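Local coordinates for uncharacterized protein YycE (Bacillus subtilis, PDB 1TWU) that is of unknown function but belongs to the vicinal oxygen chelate superfamily and is a putative relative of glyoxalase and fosfomycin resistance proteins, at residues E24-Y29 / D122-I128. Residues are numbered along the deposited sequence; the frame is centred on the assembly and turned at random.
Sequences EIIRFY and DPDGWRI
Tyr29 OH donates a hydrogen bond of 2.8 Å to Asp122 OD2, meeting the carboxylate on its anti side and 24° out of its plane. The phenol ring and the carboxylate are nearly perpendicular, and OD2 lies at the ring's edge. Asp122 holds its CG in the crowded position between backbone N and carbonyl carbon (chi1 85°), which sets the carboxylate between the helix and its own loop; the second torsion, close to zero, then sends OD2 to Tyr29 and OD1 to the loop amides. There Asp122 OD1 accepts from Asp124 N at 2.8 Å, an Asx turn, and also from Trp126 N; the two donors arrive from opposite faces of the carboxylate plane. Three bonds thus grip the buried group and should fix its rotation.

The same residue packs through its methylene: Asp122 CB sits 3.8 Å from the Phe28 ring centroid, 19° off the normal, a CH-pi contact over one face. Asp122 to Gly125 form a type I beta turn leading into strand 127-131. In this chain two mixed sheets share the strand order 1-4-3-2, the duplicated architecture of the VOC fold; the contact joins helix 22-32 of the first half to the last hairpin of the second.

Pro123 fills the helix side of the turn, its CD 3.5 Å from Phe28 CB and its CB 4.0 Å from Ile25 CD1. Phe28 swings its ring to the side away from its own amide nitrogen and extends past the proline until Phe28 CZ meets Ile128 CG1 at 3.7 Å. Trp126 presents the edge of its indole to the phenol oxygen, CE3 being 3.4 Å from Tyr29 OH. Ile25 CD1 also touches Asp124 OD2, a carboxylate whose hydrogen bonds go to Gln21 and Thr19.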
loop_
_atom_site.group_PDB
_atom_site.type_symbol
_atom_site.label_atom_id
_atom_site.label_comp_id
_atom_site.label_asym_id
_atom_site.label_seq_id
_atom_site.Cartn_x
_atom_site.Cartn_y
_atom_site.Cartn_z
ATOM N N GLU A 24 -3.077 19.066 -0.279
ATOM C CA GLU A 24 -3.172 18.627 -1.668
ATOM C C GLU A 24 -3.601 17.166 -1.710
ATOM O O GLU A 24 -4.404 16.761 -2.554
ATOM C CB GLU A 24 -1.824 18.778 -2.365
ATOM C CG GLU A 24 -1.489 20.202 -2.686
ATOM C CD GLU A 24 -2.620 20.898 -3.424
ATOM O OE1 GLU A 24 -3.204 20.288 -4.346
ATOM O OE2 GLU A 24 -2.922 22.060 -3.084
ATOM N N ILE A 25 -3.043 16.386 -0.791
ATOM C CA ILE A 25 -3.352 14.971 -0.670
ATOM C C ILE A 25 -4.844 14.796 -0.353
ATOM O O ILE A 25 -5.516 13.933 -0.930
ATOM C CB ILE A 25 -2.478 14.322 0.443
ATOM C CG1 ILE A 25 -1.027 14.223 -0.035
ATOM C CG2 ILE A 25 -3.026 12.969 0.837
ATOM C CD1 ILE A 25 -0.817 13.317 -1.240
ATOM N N ILE A 26 -5.359 15.625 0.551
ATOM C CA ILE A 26 -6.767 15.558 0.929
ATOM C C ILE A 26 -7.688 15.884 -0.252
ATOM O O ILE A 26 -8.719 15.229 -0.446
ATOM C CB ILE A 26 -7.062 16.512 2.106
ATOM C CG1 ILE A 26 -6.342 16.006 3.354
ATOM C CG2 ILE A 26 -8.557 16.597 2.359
ATOM C CD1 ILE A 26 -6.418 16.944 4.534
ATOM N N ARG A 27 -7.316 16.889 -1.041
ATOM C CA ARG A 27 -8.112 17.260 -2.204
ATOM C C ARG A 27 -8.197 16.106 -3.205
ATOM O O ARG A 27 -9.263 15.824 -3.749
ATOM C CB ARG A 27 -7.525 18.488 -2.899
ATOM C CG ARG A 27 -8.250 18.840 -4.194
ATOM C CD ARG A 27 -7.773 20.163 -4.750
ATOM N NE ARG A 27 -8.550 20.623 -5.902
ATOM C CZ ARG A 27 -8.301 20.295 -7.166
ATOM N NH1 ARG A 27 -7.291 19.494 -7.468
ATOM N NH2 ARG A 27 -9.054 20.795 -8.135
ATOM N N PHE A 28 -7.072 15.439 -3.441
ATOM C CA PHE A 28 -7.034 14.325 -4.383
ATOM C C PHE A 28 -7.845 13.128 -3.894
ATOM O O PHE A 28 -8.708 12.610 -4.615
ATOM C CB PHE A 28 -5.587 13.871 -4.613
ATOM C CG PHE A 28 -5.457 12.683 -5.544
ATOM C CD1 PHE A 28 -5.470 12.853 -6.929
ATOM C CD2 PHE A 28 -5.339 11.391 -5.035
ATOM C CE1 PHE A 28 -5.366 11.754 -7.792
ATOM C CE2 PHE A 28 -5.236 10.290 -5.886
ATOM C CZ PHE A 28 -5.250 10.472 -7.269
ATOM N N TYR A 29 -7.562 12.689 -2.669
ATOM C CA TYR A 29 -8.227 11.519 -2.097
ATOM C C TYR A 29 -9.648 11.704 -1.605
ATOM O O TYR A 29 -10.491 10.826 -1.799
ATOM C CB TYR A 29 -7.362 10.931 -0.976
ATOM C CG TYR A 29 -6.135 10.265 -1.524
ATOM C CD1 TYR A 29 -6.204 8.991 -2.081
ATOM C CD2 TYR A 29 -4.917 10.948 -1.587
ATOM C CE1 TYR A 29 -5.083 8.410 -2.699
ATOM C CE2 TYR A 29 -3.790 10.381 -2.203
ATOM C CZ TYR A 29 -3.881 9.115 -2.758
ATOM O OH TYR A 29 -2.788 8.566 -3.385
ATOM N N ASP A 122 -0.925 10.979 -8.170
ATOM C CA ASP A 122 -1.519 11.722 -7.070
ATOM C C ASP A 122 -0.591 12.920 -6.845
ATOM O O ASP A 122 0.447 13.020 -7.500
ATOM C CB ASP A 122 -1.692 10.807 -5.833
ATOM C CG ASP A 122 -0.445 10.694 -4.962
ATOM O OD1 ASP A 122 0.679 11.021 -5.404
ATOM O OD2 ASP A 122 -0.603 10.243 -3.806
ATOM N N PRO A 123 -0.953 13.851 -5.948
ATOM C CA PRO A 123 -0.105 15.023 -5.704
ATOM C C PRO A 123 1.396 14.766 -5.496
ATOM O O PRO A 123 2.226 15.621 -5.827
ATOM C CB PRO A 123 -0.758 15.667 -4.483
ATOM C CG PRO A 123 -2.193 15.317 -4.657
ATOM C CD PRO A 123 -2.132 13.872 -5.066
ATOM N N ASP A 124 1.750 13.599 -4.960
ATOM C CA ASP A 124 3.152 13.293 -4.711
ATOM C C ASP A 124 3.779 12.270 -5.640
ATOM O O ASP A 124 4.817 11.692 -5.319
ATOM C CB ASP A 124 3.359 12.865 -3.256
ATOM C CG ASP A 124 3.125 14.004 -2.275
ATOM O OD1 ASP A 124 3.598 15.131 -2.552
ATOM O OD2 ASP A 124 2.480 13.774 -1.229
ATOM N N GLY A 125 3.142 12.038 -6.784
ATOM C CA GLY A 125 3.698 11.123 -7.764
ATOM C C GLY A 125 3.425 9.646 -7.611
ATOM O O GLY A 125 4.036 8.836 -8.309
ATOM N N TRP A 126 2.542 9.276 -6.690
ATOM C CA TRP A 126 2.212 7.868 -6.527
ATOM C C TRP A 126 1.332 7.556 -7.735
ATOM O O TRP A 126 0.478 8.363 -8.096
ATOM C CB TRP A 126 1.448 7.637 -5.218
ATOM C CG TRP A 126 1.425 6.189 -4.784
ATOM C CD1 TRP A 126 2.253 5.181 -5.220
ATOM C CD2 TRP A 126 0.567 5.599 -3.797
ATOM N NE1 TRP A 126 1.959 4.010 -4.566
ATOM C CE2 TRP A 126 0.930 4.236 -3.689
ATOM C CE3 TRP A 126 -0.470 6.090 -2.991
ATOM C CZ2 TRP A 126 0.291 3.360 -2.804
ATOM C CZ3 TRP A 126 -1.102 5.220 -2.111
ATOM C CH2 TRP A 126 -0.719 3.871 -2.026
ATOM N N ARG A 127 1.564 6.411 -8.374
ATOM C CA ARG A 127 0.799 6.016 -9.556
ATOM C C ARG A 127 -0.521 5.327 -9.187
ATOM O O ARG A 127 -0.535 4.197 -8.697
ATOM C CB ARG A 127 1.636 5.078 -10.444
ATOM C CG ARG A 127 2.909 5.689 -11.048
ATOM C CD ARG A 127 2.586 6.754 -12.075
ATOM N NE ARG A 127 3.771 7.444 -12.588
ATOM C CZ ARG A 127 4.455 7.089 -13.675
ATOM N NH1 ARG A 127 4.094 6.036 -14.394
ATOM N NH2 ARG A 127 5.488 7.818 -14.066
ATOM N N ILE A 128 -1.628 6.021 -9.422
ATOM C CA ILE A 128 -2.943 5.467 -9.127
ATOM C C ILE A 128 -3.498 4.881 -10.435
ATOM O O ILE A 128 -3.801 5.603 -11.392
ATOM C CB ILE A 128 -3.903 6.559 -8.571
ATOM C CG1 ILE A 128 -3.189 7.390 -7.498
ATOM C CG2 ILE A 128 -5.146 5.908 -7.965
ATOM C CD1 ILE A 128 -2.599 6.572 -6.371
#